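Local coordinates for glycosyl transferases group 1 family protein (Francisella tularensis subsp. tularensis, PDB 5I45), which probably transfers sugar residues as a GT-B-type glycosyltransferase, of which the crystallised piece is the C-terminal domain, at residues G36-T41 with L74-E79; T62-G67 with I94-I99; V6-F11 with A131-C136; L112-C117 with A137-K142; K56-W61 with K170-I175. One frame throughout, in Å; residues are numbered along the deposited sequence. Where two conformers were deposited one is given.

Contact 1: residues G36-T41 with L74-E79; sequences GRIRKT and LDFKKE
With CG anti to the backbone N (chi1 173°), F76 sends its ring off the first turns of helix 74-86 toward the loop 36-41. K40 also has CG anti to N (chi1 -171°), but its chain then bends at chi2, chi3 and chi4, which brings the methylene carbons CD and CE round to the ring. The two side chains cross at about a right angle, and the nearest pair, K40 CE and F76 CE1, is 3.4 Å apart. The backbone takes part as well: K40 N lies over one face of the ring, 3.4 Å from F76 CE2, while the carbonyl carbon of R39 approaches the same CE2 obliquely. This loop follows strand 30-35, the first along the chain, and leads into helix 44-57; in GT-B enzymes that connection lies beside the cleft where, as in relatives, the sugar nucleotide is probably bound. Alongside the ring contact, I38 crosses F76 and K77 obliquely. Its CG2, anti to N, comes within 3.9 Å of F76 CD2. At the other branch CD1 meets the aliphatic chain of K77, 3.8 Å from K77 CD. No hydrogen bond spans the two segments, so the contact is dispersive, and the charged ends have their partners outside the two segments: K77 NZ in a salt bridge with E81 OE2, R39 NH1 in one with D73 OD2, just ahead of the helix. F95 of strand 93-96 touches both I38 and K77.

Contact 2: residues T62-G67 with I94-I99; sequences TAVVIG and IFIGFI
The F95 ring carries V65 CG2 over one face, 4.2 Å from its centroid and 25° off the normal, a CH-pi contact, and meets water 1 at its edge, in plane. V65 and F95 lie side by side, pointing the same way from neighbouring parallel strands, with V65 CB 3.7 Å from F95 CD2; I48 of helix 44-57 and L80 of helix 74-86 pack on this face. On the other face V64, I94, I66 and I96 meet, closest at I66 CD1 and I96 CG1, 3.5 Å apart, with W108 of helix 104-111 against I66 and I96. Three nearly straight hydrogen bonds zip the backbones: I94 N to A63 O (2.9 Å), V65 N to I94 O (3.0 Å) and I96 N to V65 O (3.0 Å). Helix 74-86 makes this beta-alpha-beta crossover, and 93-96 is an outermost strand of the Rossmann-like sheet. Past V65 the strands part: water 1, with more acceptors around it than protons, bridges G67 O (2.7 Å) and I96 O (2.9 Å), while water 2 donates to I96 O and accepts a weak bond from G67 N. Pairing thus passes from direct to solvent-mediated at the strands' carboxyl end.

Contact 3: residues V6-F11 with A131-C136; sequences VDTQVF and AMASKC
F11 starts its contact at CB, which lies 4.1 Å from A133 CB and 4.0 Å from S134 OG. From there CG is set anti to the carbonyl carbon (chi1 -61°), and the ring leads away from the helix end, so that S134 OG meets it only at the edge, near its plane. V10 CG1 sits over one face, 3.7 Å above the plane of the F11 ring and offset toward its rim, and the side chain also touches P106 and E130. The carbonyl of F11 makes a separate contact: its O is 3.7 Å from A133 CB and accepts a hydrogen bond from water 3 at 2.7 Å, which also donates to A133 O at 2.8 Å. A133 lies where helix 126-133 ends in a Schellman motif, with C136 N bonded to A131 O, K135 N to M132 O, and K135 at positive phi (63°). Segment 6-11 has a compact turn of its own: D7 OD1 accepts from Q9 N in an Asx turn, the donor standing above the carboxylate plane, while D7 O takes both V10 N and F11 N. S134 OG is bonded back to E130 O. V6 adds its CG1, in the crowded position between N and the carbonyl carbon, 4.2 Å from A133 CB, and its backbone pairs with Y196 and I198 of the C-terminal tail.

Contact 4: residues L112-C117 with A137-K142; sequences LDIVVC and AVIATK
Five backbone hydrogen bonds join the two strands in a ladder, the shortest from C117 N to I139 O at 2.8 Å. V115 uses both its polar atoms, N toward A137 O (2.9 Å) and O toward I139 N (3.0 Å), and both of these run nearly along the C=O axis. The terminal rungs differ: T141 N meets C117 O almost head-on, at a C=O...N angle of 173°, whereas A137 N comes to D113 O from 26° above the carbonyl plane. CA-H...O contacts reinforce the ladder, such as I114 CA with A137 O at 3.2 Å. At either end a polar side chain turns to outside partners: D113 OD2 makes a salt bridge with R181, and T141 OG1 bonds to S119 O and G144 N.

These strands, parallel with their axes at -20°, are joined by helix 126-133 in a beta-alpha-beta crossover of the Rossmann-like sheet, where 137-140 neighbours the edge strand 157-158. That helix sits on the face with V115, C117, V138 and A140, where C117 SG lies 4.1 Å from V138 CG1 and C117 CB 4.0 Å from A140 CB. On the reverse face I114 and I139 cross obliquely, I114 CG2 4.0 Å from I139 CD1, and L171 of helix 164-176 packs against both. All ten touching residues are buried, and the amide and carbonyl groups facing across the strands pair off, so the polar backbone is satisfied within an apolar sandwich of helices.

Contact 5: residues K56-W61 with K170-I175; sequences KKYPDW and KLDMLI
D172 OD1 is the best-held polar atom, gripped by two donors. Y58 OH donates at 2.6 Å, nearly along the C-O axis of D172 OD1, and K57 NZ closes a salt bridge at 2.9 Å on the syn lone pair of the same oxygen. D172 has CG anti to N, which swings the carboxylate to the edge of the Y58 ring, the two planes 53° apart; the extended K57 side chain crosses that of D172 at about a right angle. Two donors, one charged, would be expected to favour the ionised acid. I175 is held between two aromatic faces in CH-pi contacts. Its CG2 stands over the centre of the Y58 ring, 3.5 Å from the centroid, while K57 CG leans on the opposite face near the rim. I175 CG1 stands over the W61 six-membered ring, 3.7 Å from its centroid and 5° off the normal. A type I turn from Y58 to W61 sets the two rings round the isoleucine. The contact thus fastens helix 164-176 to the link between helix 44-57 and strand 61-66: W61 stacks on Y30 of strand 30-35, and L171 and L174 rest on I114 and I139 of strands 114-117 and 137-140.

From the N terminus, 6-11 opens the longest loop, closed by 131-136 in contact 3, with contacts 1 and 2 inside. Contact 1 opens at 36-41; before it closes at 74-79, contact 5 opens at 56-61 and contact 2 at 62-67, so contact 1 crosses both. Contact 2 closes at 94-99. Contact 4 opens at 112-117, crosses contact 3, and closes at 137-142. Contact 5, shut last by 170-175, crosses contact 3 and encloses contacts 2 and 4. Contacts 2 and 4 build separate parts of one parallel sheet. Contact 1 adjoins contact 2; contact 3 ties the N-terminal segment to helix 126-133, contact 5 helix 164-176 to the link before strand 61-66, and both touch contact 4.

Contact 1: residues G36-T41 with L74-E79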
# COMPACT_ATOMS: atom_id res chain seq x y z
N GLY A 36 -4.41 7.46 -1.13
CA GLY A 36 -5.60 8.08 -1.64
C GLY A 36 -6.59 8.44 -0.57
O GLY A 36 -6.34 8.34 0.62
N ARG A 37 -7.73 8.90 -1.03
CA ARG A 37 -8.75 9.37 -0.15
C ARG A 37 -9.21 8.29 0.83
O ARG A 37 -9.28 7.11 0.49
CB ARG A 37 -9.90 9.85 -1.02
CG ARG A 37 -11.08 10.41 -0.31
CD ARG A 37 -12.06 10.96 -1.32
NE ARG A 37 -13.33 11.22 -0.67
CZ ARG A 37 -14.35 11.90 -1.19
NH1 ARG A 37 -14.29 12.46 -2.38
NH2 ARG A 37 -15.45 12.03 -0.46
N ILE A 38 -9.48 8.70 2.06
CA ILE A 38 -9.97 7.80 3.11
C ILE A 38 -11.49 7.82 3.01
O ILE A 38 -12.15 8.81 3.35
CB ILE A 38 -9.53 8.26 4.50
CG1 ILE A 38 -8.01 8.21 4.61
CG2 ILE A 38 -10.19 7.44 5.60
CD1 ILE A 38 -7.45 8.88 5.84
N ARG A 39 -12.04 6.70 2.54
CA ARG A 39 -13.48 6.59 2.27
C ARG A 39 -13.80 5.12 2.17
O ARG A 39 -12.98 4.35 1.69
CB ARG A 39 -13.81 7.32 0.96
CG ARG A 39 -15.27 7.31 0.55
CD ARG A 39 -15.58 8.35 -0.53
NE ARG A 39 -16.96 8.24 -1.01
CZ ARG A 39 -18.03 8.65 -0.35
NH1 ARG A 39 -17.93 9.29 0.82
NH2 ARG A 39 -19.24 8.46 -0.87
N LYS A 40 -14.98 4.71 2.61
CA LYS A 40 -15.28 3.28 2.62
C LYS A 40 -15.18 2.64 1.24
O LYS A 40 -14.66 1.54 1.11
CB LYS A 40 -16.63 2.96 3.22
CG LYS A 40 -16.80 1.46 3.40
CD LYS A 40 -16.23 1.02 4.72
CE LYS A 40 -17.18 1.46 5.80
NZ LYS A 40 -18.47 0.75 5.61
N THR A 41 -15.66 3.33 0.21
CA THR A 41 -15.58 2.77 -1.15
C THR A 41 -14.16 2.58 -1.67
O THR A 41 -13.95 1.87 -2.66
CB THR A 41 -16.36 3.63 -2.12
OG1 THR A 41 -15.85 4.97 -2.05
CG2 THR A 41 -17.82 3.65 -1.76
N LEU A 74 -15.02 12.30 7.68
CA LEU A 74 -14.26 12.46 8.93
C LEU A 74 -14.71 11.45 10.02
O LEU A 74 -13.90 10.93 10.77
CB LEU A 74 -14.35 13.88 9.45
CG LEU A 74 -13.68 14.95 8.56
CD1 LEU A 74 -14.07 16.35 9.00
CD2 LEU A 74 -12.19 14.77 8.58
N ASP A 75 -16.00 11.16 10.07
CA ASP A 75 -16.52 10.20 11.03
C ASP A 75 -15.93 8.81 10.78
O ASP A 75 -15.59 8.10 11.71
CB ASP A 75 -18.05 10.14 11.00
CG ASP A 75 -18.59 9.43 9.77
OD1 ASP A 75 -18.26 9.83 8.61
OD2 ASP A 75 -19.34 8.45 10.00
N PHE A 76 -15.82 8.46 9.50
CA PHE A 76 -15.26 7.16 9.09
C PHE A 76 -13.80 7.04 9.50
O PHE A 76 -13.37 6.05 10.05
CB PHE A 76 -15.47 7.02 7.58
CG PHE A 76 -14.81 5.82 6.96
CD1 PHE A 76 -15.22 4.54 7.29
CD2 PHE A 76 -13.78 5.97 6.04
CE1 PHE A 76 -14.61 3.44 6.71
CE2 PHE A 76 -13.19 4.88 5.46
CZ PHE A 76 -13.59 3.63 5.79
N LYS A 77 -13.03 8.10 9.28
CA LYS A 77 -11.64 8.11 9.69
C LYS A 77 -11.53 7.96 11.22
O LYS A 77 -10.71 7.17 11.70
CB LYS A 77 -10.95 9.36 9.19
CG LYS A 77 -9.49 9.44 9.61
CD LYS A 77 -8.82 10.64 8.97
CE LYS A 77 -7.42 10.84 9.49
NZ LYS A 77 -7.42 11.65 10.72
N LYS A 78 -12.39 8.65 11.97
CA LYS A 78 -12.38 8.52 13.43
C LYS A 78 -12.65 7.08 13.89
O LYS A 78 -12.02 6.57 14.84
CB LYS A 78 -13.40 9.45 14.06
CG LYS A 78 -12.91 10.87 14.27
CD LYS A 78 -13.97 11.78 14.90
CE LYS A 78 -14.77 11.15 16.04
NZ LYS A 78 -15.94 10.28 15.63
N GLU A 79 -13.60 6.42 13.21
CA GLU A 79 -13.91 5.02 13.55
C GLU A 79 -12.70 4.14 13.27
O GLU A 79 -12.41 3.24 14.03
CB GLU A 79 -15.16 4.52 12.81
CG GLU A 79 -15.43 3.02 12.80
CD GLU A 79 -15.93 2.40 14.11
OE1 GLU A 79 -16.03 3.14 15.12
OE2 GLU A 79 -16.24 1.15 14.14

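Contact 2: residues T62-G67 with I94-I99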
# COMPACT_ATOMS: atom_id res chain seq x y z
N THR A 62 4.86 -1.83 9.95
CA THR A 62 3.97 -0.70 10.22
C THR A 62 3.15 -0.42 8.98
O THR A 62 3.66 -0.51 7.88
CB THR A 62 4.82 0.52 10.58
OG1 THR A 62 5.45 0.23 11.82
CG2 THR A 62 4.00 1.81 10.69
N ALA A 63 1.88 -0.11 9.16
CA ALA A 63 1.00 0.27 8.08
C ALA A 63 0.78 1.77 8.13
O ALA A 63 0.54 2.31 9.23
CB ALA A 63 -0.34 -0.45 8.20
N VAL A 64 0.77 2.42 6.97
CA VAL A 64 0.53 3.85 6.86
C VAL A 64 -0.60 4.11 5.89
O VAL A 64 -0.70 3.49 4.82
CB VAL A 64 1.79 4.68 6.47
CG1 VAL A 64 2.80 4.67 7.60
CG2 VAL A 64 2.44 4.20 5.20
N VAL A 65 -1.47 5.03 6.27
CA VAL A 65 -2.55 5.47 5.41
C VAL A 65 -2.12 6.86 4.91
O VAL A 65 -1.99 7.81 5.72
CB VAL A 65 -3.86 5.57 6.17
CG1 VAL A 65 -4.95 6.11 5.27
CG2 VAL A 65 -4.23 4.20 6.73
N ILE A 66 -1.84 6.95 3.61
CA ILE A 66 -1.36 8.17 2.95
C ILE A 66 -2.54 8.79 2.21
O ILE A 66 -2.89 8.34 1.12
CB ILE A 66 -0.23 7.85 1.92
CG1 ILE A 66 0.87 6.98 2.56
CG2 ILE A 66 0.35 9.14 1.34
CD1 ILE A 66 1.55 7.64 3.73
N GLY A 67 -3.18 9.77 2.82
CA GLY A 67 -4.32 10.47 2.21
C GLY A 67 -5.17 11.07 3.31
O GLY A 67 -4.84 10.95 4.50
N ILE A 94 -0.61 3.99 11.31
CA ILE A 94 -0.41 5.45 11.37
C ILE A 94 -1.09 6.18 10.21
O ILE A 94 -0.87 5.82 9.05
CB ILE A 94 1.12 5.78 11.26
CG1 ILE A 94 1.97 4.96 12.25
CG2 ILE A 94 1.41 7.26 11.38
CD1 ILE A 94 1.80 5.34 13.69
N PHE A 95 -1.88 7.19 10.51
CA PHE A 95 -2.52 8.01 9.49
C PHE A 95 -1.61 9.19 9.28
O PHE A 95 -1.41 10.00 10.20
CB PHE A 95 -3.90 8.46 9.99
CG PHE A 95 -4.90 7.35 10.01
CD1 PHE A 95 -4.97 6.46 11.08
CD2 PHE A 95 -5.77 7.19 8.94
CE1 PHE A 95 -5.90 5.42 11.06
CE2 PHE A 95 -6.70 6.16 8.94
CZ PHE A 95 -6.75 5.28 9.98
N ILE A 96 -1.05 9.30 8.09
CA ILE A 96 -0.09 10.38 7.78
C ILE A 96 -0.83 11.67 7.45
O ILE A 96 -1.88 11.65 6.85
CB ILE A 96 0.84 9.91 6.64
CG1 ILE A 96 1.64 8.68 7.10
CG2 ILE A 96 1.76 11.03 6.16
CD1 ILE A 96 2.55 8.89 8.28
N GLY A 97 -0.27 12.79 7.88
CA GLY A 97 -0.86 14.10 7.62
C GLY A 97 -0.64 14.55 6.19
O GLY A 97 0.35 14.18 5.55
N PHE A 98 -1.57 15.37 5.67
CA PHE A 98 -1.47 15.91 4.31
C PHE A 98 -0.29 16.85 4.14
O PHE A 98 0.02 17.63 5.04
CB PHE A 98 -2.78 16.63 3.91
CG PHE A 98 -2.62 17.69 2.84
CD1 PHE A 98 -2.46 17.34 1.50
CD2 PHE A 98 -2.64 19.04 3.18
CE1 PHE A 98 -2.31 18.32 0.52
CE2 PHE A 98 -2.50 20.02 2.20
CZ PHE A 98 -2.33 19.66 0.88
N ILE A 99 0.39 16.76 3.00
CA ILE A 99 1.45 17.71 2.63
C ILE A 99 1.21 18.04 1.16
O ILE A 99 0.81 17.17 0.38
CB ILE A 99 2.89 17.17 2.89
CG1 ILE A 99 3.12 17.01 4.40
CG2 ILE A 99 3.92 18.14 2.30
CD1 ILE A 99 4.49 16.48 4.80
O HOH W 1 -4.10 9.76 6.76
O HOH W 2 -1.31 11.64 3.95

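Contact 3: residues V6-F11 with A131-C136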
# COMPACT_ATOMS: atom_id res chain seq x y z
N VAL A 6 2.80 5.27 -16.37
CA VAL A 6 3.39 5.95 -15.25
C VAL A 6 4.73 6.58 -15.66
O VAL A 6 5.43 6.05 -16.55
CB VAL A 6 3.52 4.95 -14.07
CG1 VAL A 6 4.24 3.68 -14.50
CG2 VAL A 6 4.20 5.58 -12.87
N ASP A 7 5.04 7.72 -15.05
CA ASP A 7 6.27 8.47 -15.32
C ASP A 7 7.35 7.86 -14.45
O ASP A 7 7.41 8.12 -13.26
CB ASP A 7 6.08 9.97 -14.99
CG ASP A 7 7.32 10.83 -15.32
OD1 ASP A 7 8.40 10.27 -15.58
OD2 ASP A 7 7.20 12.08 -15.31
N THR A 8 8.23 7.07 -15.07
CA THR A 8 9.30 6.38 -14.35
C THR A 8 10.47 7.29 -13.93
O THR A 8 11.39 6.81 -13.26
CB THR A 8 9.79 5.15 -15.12
OG1 THR A 8 10.21 5.56 -16.41
CG2 THR A 8 8.67 4.11 -15.24
N GLN A 9 10.44 8.56 -14.36
CA GLN A 9 11.38 9.59 -13.89
C GLN A 9 10.90 10.14 -12.53
O GLN A 9 11.67 10.77 -11.81
CB GLN A 9 11.51 10.77 -14.87
CG GLN A 9 11.94 10.43 -16.29
CD GLN A 9 12.20 11.66 -17.18
OE1 GLN A 9 11.73 12.77 -16.92
NE2 GLN A 9 12.96 11.45 -18.25
N VAL A 10 9.62 9.91 -12.21
CA VAL A 10 9.02 10.41 -10.95
C VAL A 10 8.88 9.26 -9.96
O VAL A 10 9.22 9.38 -8.79
CB VAL A 10 7.65 11.09 -11.20
CG1 VAL A 10 6.95 11.46 -9.89
CG2 VAL A 10 7.85 12.34 -12.05
N PHE A 11 8.37 8.14 -10.46
CA PHE A 11 8.14 6.94 -9.64
C PHE A 11 9.21 5.94 -10.00
O PHE A 11 9.28 5.45 -11.15
CB PHE A 11 6.74 6.38 -9.89
CG PHE A 11 5.65 7.34 -9.52
CD1 PHE A 11 5.21 7.44 -8.21
CD2 PHE A 11 5.10 8.16 -10.48
CE1 PHE A 11 4.24 8.37 -7.86
CE2 PHE A 11 4.11 9.08 -10.14
CZ PHE A 11 3.68 9.17 -8.83
N ALA A 131 3.23 2.12 -7.61
CA ALA A 131 3.84 1.22 -6.62
C ALA A 131 4.78 0.23 -7.31
O ALA A 131 5.90 0.02 -6.85
CB ALA A 131 2.78 0.50 -5.83
N MSE A 132 4.33 -0.37 -8.40
CA MSE A 132 5.15 -1.32 -9.13
C MSE A 132 6.38 -0.67 -9.74
O MSE A 132 7.45 -1.26 -9.73
CB MSE A 132 4.29 -2.00 -10.21
CG MSE A 132 3.20 -2.86 -9.54
SE MSE A 132 1.69 -3.30 -10.72
CE MSE A 132 2.48 -4.88 -11.64
N ALA A 133 6.23 0.54 -10.25
CA ALA A 133 7.38 1.29 -10.79
C ALA A 133 8.40 1.58 -9.69
O ALA A 133 9.59 1.77 -10.00
CB ALA A 133 6.90 2.57 -11.46
N SER A 134 7.94 1.61 -8.45
CA SER A 134 8.83 1.86 -7.33
C SER A 134 9.34 0.57 -6.69
O SER A 134 10.02 0.63 -5.68
CB SER A 134 8.12 2.69 -6.28
OG SER A 134 7.51 3.85 -6.84
N LYS A 135 9.02 -0.57 -7.29
CA LYS A 135 9.40 -1.87 -6.81
C LYS A 135 8.81 -2.22 -5.43
O LYS A 135 9.40 -2.91 -4.62
CB LYS A 135 10.92 -2.08 -6.89
CG LYS A 135 11.32 -3.48 -7.32
CD LYS A 135 12.81 -3.68 -7.52
CE LYS A 135 13.41 -2.94 -8.71
NZ LYS A 135 14.84 -3.32 -8.87
N CYS A 136 7.59 -1.74 -5.22
CA CYS A 136 6.76 -2.18 -4.08
C CYS A 136 6.01 -3.43 -4.50
O CYS A 136 5.59 -3.54 -5.66
CB CYS A 136 5.73 -1.13 -3.71
SG CYS A 136 6.36 0.50 -3.40
O HOH W 3 10.38 3.21 -12.29

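Contact 4: residues L112-C117 with A137-K142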
# COMPACT_ATOMS: atom_id res chain seq x y z
N LEU A 112 8.22 2.14 1.06
CA LEU A 112 7.32 1.02 1.39
C LEU A 112 7.66 -0.29 0.72
O LEU A 112 8.00 -0.32 -0.47
CB LEU A 112 5.89 1.40 0.96
CG LEU A 112 5.30 2.59 1.72
CD1 LEU A 112 4.06 3.09 1.01
CD2 LEU A 112 5.05 2.28 3.18
N ASP A 113 7.60 -1.39 1.47
CA ASP A 113 7.77 -2.72 0.89
C ASP A 113 6.53 -3.23 0.18
O ASP A 113 6.65 -3.95 -0.78
CB ASP A 113 8.22 -3.73 1.94
CG ASP A 113 9.70 -3.71 2.15
OD1 ASP A 113 10.22 -2.79 2.79
OD2 ASP A 113 10.37 -4.61 1.60
N ILE A 114 5.36 -2.89 0.71
CA ILE A 114 4.09 -3.42 0.19
C ILE A 114 3.13 -2.28 0.05
O ILE A 114 3.06 -1.43 0.95
CB ILE A 114 3.51 -4.49 1.14
CG1 ILE A 114 4.50 -5.64 1.36
CG2 ILE A 114 2.14 -4.96 0.65
CD1 ILE A 114 4.12 -6.62 2.45
N VAL A 115 2.35 -2.27 -1.02
CA VAL A 115 1.26 -1.31 -1.22
C VAL A 115 -0.02 -2.08 -1.46
O VAL A 115 -0.03 -3.06 -2.22
CB VAL A 115 1.55 -0.32 -2.36
CG1 VAL A 115 0.33 0.55 -2.65
CG2 VAL A 115 2.71 0.56 -1.98
N VAL A 116 -1.09 -1.65 -0.78
CA VAL A 116 -2.41 -2.22 -0.98
C VAL A 116 -3.29 -1.25 -1.72
O VAL A 116 -3.37 -0.10 -1.35
CB VAL A 116 -3.06 -2.62 0.36
CG1 VAL A 116 -4.42 -3.23 0.13
CG2 VAL A 116 -2.17 -3.62 1.10
N CYS A 117 -3.96 -1.74 -2.77
CA CYS A 117 -4.91 -0.94 -3.56
C CYS A 117 -6.23 -1.66 -3.38
O CYS A 117 -6.50 -2.63 -4.07
CB CYS A 117 -4.40 -0.88 -5.04
SG CYS A 117 -2.67 -0.31 -5.24
N ALA A 137 5.81 -4.39 -3.60
CA ALA A 137 4.93 -5.53 -3.90
C ALA A 137 3.50 -5.06 -3.76
O ALA A 137 3.18 -4.44 -2.74
CB ALA A 137 5.23 -6.66 -2.95
N VAL A 138 2.62 -5.36 -4.71
CA VAL A 138 1.25 -4.87 -4.69
C VAL A 138 0.23 -5.97 -4.47
O VAL A 138 0.26 -7.06 -5.10
CB VAL A 138 0.92 -4.13 -6.01
CG1 VAL A 138 -0.55 -3.72 -6.10
CG2 VAL A 138 1.78 -2.89 -6.12
N ILE A 139 -0.70 -5.64 -3.57
CA ILE A 139 -1.91 -6.42 -3.34
C ILE A 139 -3.05 -5.51 -3.77
O ILE A 139 -3.16 -4.40 -3.31
CB ILE A 139 -2.08 -6.76 -1.85
CG1 ILE A 139 -0.94 -7.64 -1.36
CG2 ILE A 139 -3.43 -7.46 -1.64
CD1 ILE A 139 -0.82 -7.67 0.16
N ALA A 140 -3.89 -5.98 -4.68
CA ALA A 140 -4.95 -5.15 -5.23
C ALA A 140 -6.23 -5.89 -5.49
O ALA A 140 -6.24 -7.09 -5.73
CB ALA A 140 -4.47 -4.58 -6.59
N THR A 141 -7.33 -5.14 -5.45
CA THR A 141 -8.60 -5.61 -5.99
C THR A 141 -8.56 -5.42 -7.54
O THR A 141 -7.68 -4.78 -8.08
CB THR A 141 -9.74 -4.75 -5.46
OG1 THR A 141 -9.44 -3.39 -5.77
CG2 THR A 141 -9.90 -4.91 -3.96
N LYS A 142 -9.59 -5.92 -8.20
CA LYS A 142 -9.77 -5.73 -9.67
C LYS A 142 -9.71 -4.22 -10.00
O LYS A 142 -8.97 -3.79 -10.90
CB LYS A 142 -11.11 -6.31 -10.09
CG LYS A 142 -11.42 -6.19 -11.58
CD LYS A 142 -12.69 -6.93 -11.96
CE LYS A 142 -12.51 -8.44 -11.86
NZ LYS A 142 -13.52 -9.19 -12.65

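Contact 5: residues K56-W61 with K170-I175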
# COMPACT_ATOMS: atom_id res chain seq x y z
N LYS A 56 -0.38 -7.64 14.50
CA LYS A 56 -0.22 -8.26 15.81
C LYS A 56 0.88 -9.32 15.73
O LYS A 56 1.64 -9.53 16.68
CB LYS A 56 -1.52 -8.93 16.25
CG LYS A 56 -2.61 -7.99 16.70
CD LYS A 56 -3.97 -8.68 16.66
CE LYS A 56 -5.13 -7.73 16.86
NZ LYS A 56 -5.40 -7.48 18.30
N LYS A 57 0.96 -9.97 14.58
CA LYS A 57 1.92 -11.03 14.34
C LYS A 57 3.36 -10.56 14.01
O LYS A 57 4.33 -11.28 14.24
CB LYS A 57 1.36 -11.90 13.20
CG LYS A 57 2.14 -13.14 12.94
CD LYS A 57 1.48 -14.02 11.88
CE LYS A 57 2.37 -15.22 11.62
NZ LYS A 57 1.87 -15.98 10.43
N TYR A 58 3.49 -9.35 13.48
CA TYR A 58 4.78 -8.84 13.00
C TYR A 58 5.15 -7.47 13.55
O TYR A 58 4.90 -6.42 12.92
CB TYR A 58 4.71 -8.74 11.48
CG TYR A 58 4.54 -10.05 10.80
CD1 TYR A 58 5.57 -10.97 10.78
CD2 TYR A 58 3.36 -10.36 10.16
CE1 TYR A 58 5.42 -12.18 10.15
CE2 TYR A 58 3.19 -11.57 9.52
CZ TYR A 58 4.22 -12.48 9.51
OH TYR A 58 4.04 -13.68 8.84
N PRO A 59 5.76 -7.45 14.74
CA PRO A 59 6.08 -6.20 15.40
C PRO A 59 6.96 -5.20 14.66
O PRO A 59 6.85 -4.01 14.91
CB PRO A 59 6.76 -6.67 16.69
CG PRO A 59 6.06 -7.95 16.99
CD PRO A 59 5.92 -8.60 15.66
N ASP A 60 7.79 -5.65 13.72
CA ASP A 60 8.68 -4.76 12.99
C ASP A 60 8.03 -4.06 11.78
O ASP A 60 8.66 -3.24 11.13
CB ASP A 60 9.90 -5.52 12.46
CG ASP A 60 10.89 -5.91 13.54
OD1 ASP A 60 11.01 -5.22 14.57
OD2 ASP A 60 11.60 -6.91 13.31
N TRP A 61 6.77 -4.40 11.52
CA TRP A 61 6.03 -3.87 10.39
C TRP A 61 5.05 -2.82 10.82
O TRP A 61 4.43 -2.91 11.89
CB TRP A 61 5.36 -5.01 9.60
CG TRP A 61 6.38 -5.79 8.78
CD1 TRP A 61 7.34 -6.65 9.26
CD2 TRP A 61 6.60 -5.71 7.37
NE1 TRP A 61 8.13 -7.10 8.24
CE2 TRP A 61 7.66 -6.57 7.06
CE3 TRP A 61 5.98 -4.99 6.33
CZ2 TRP A 61 8.12 -6.72 5.75
CZ3 TRP A 61 6.43 -5.16 5.04
CH2 TRP A 61 7.50 -6.01 4.77
N LYS A 170 -2.55 -12.20 2.23
CA LYS A 170 -1.48 -11.82 1.31
C LYS A 170 -0.36 -11.05 2.00
O LYS A 170 0.82 -11.26 1.69
CB LYS A 170 -2.03 -11.05 0.11
CG LYS A 170 -3.08 -11.80 -0.73
CD LYS A 170 -2.47 -13.08 -1.28
CE LYS A 170 -3.35 -13.77 -2.31
NZ LYS A 170 -4.09 -14.91 -1.77
N LEU A 171 -0.72 -10.18 2.92
CA LEU A 171 0.30 -9.48 3.69
C LEU A 171 1.16 -10.48 4.45
O LEU A 171 2.40 -10.40 4.47
CB LEU A 171 -0.32 -8.52 4.68
CG LEU A 171 -0.98 -7.30 4.09
CD1 LEU A 171 -1.71 -6.57 5.18
CD2 LEU A 171 0.05 -6.38 3.46
N ASP A 172 0.49 -11.38 5.18
CA ASP A 172 1.15 -12.44 5.99
C ASP A 172 2.22 -13.13 5.15
O ASP A 172 3.40 -13.19 5.52
CB ASP A 172 0.07 -13.44 6.46
CG ASP A 172 0.58 -14.54 7.42
OD1 ASP A 172 1.67 -14.38 8.02
OD2 ASP A 172 -0.18 -15.52 7.62
N MSE A 173 1.79 -13.61 3.97
CA MSE A 173 2.64 -14.35 2.99
C MSE A 173 3.82 -13.56 2.47
O MSE A 173 4.92 -14.10 2.32
CB MSE A 173 1.74 -14.76 1.81
CG MSE A 173 2.49 -15.22 0.53
SE MSE A 173 1.43 -15.17 -1.16
CE MSE A 173 -0.32 -15.88 -0.57
N LEU A 174 3.60 -12.28 2.15
CA LEU A 174 4.68 -11.42 1.66
C LEU A 174 5.65 -11.03 2.75
O LEU A 174 6.83 -10.86 2.48
CB LEU A 174 4.13 -10.18 0.98
CG LEU A 174 3.39 -10.42 -0.35
CD1 LEU A 174 2.74 -9.15 -0.81
CD2 LEU A 174 4.38 -10.89 -1.40
N ILE A 175 5.18 -10.85 3.97
CA ILE A 175 6.06 -10.51 5.07
C ILE A 175 6.84 -11.74 5.50
O ILE A 175 8.03 -11.62 5.82
CB ILE A 175 5.27 -9.95 6.25
CG1 ILE A 175 4.65 -8.61 5.86
CG2 ILE A 175 6.18 -9.81 7.46
CD1 ILE A 175 3.60 -8.12 6.83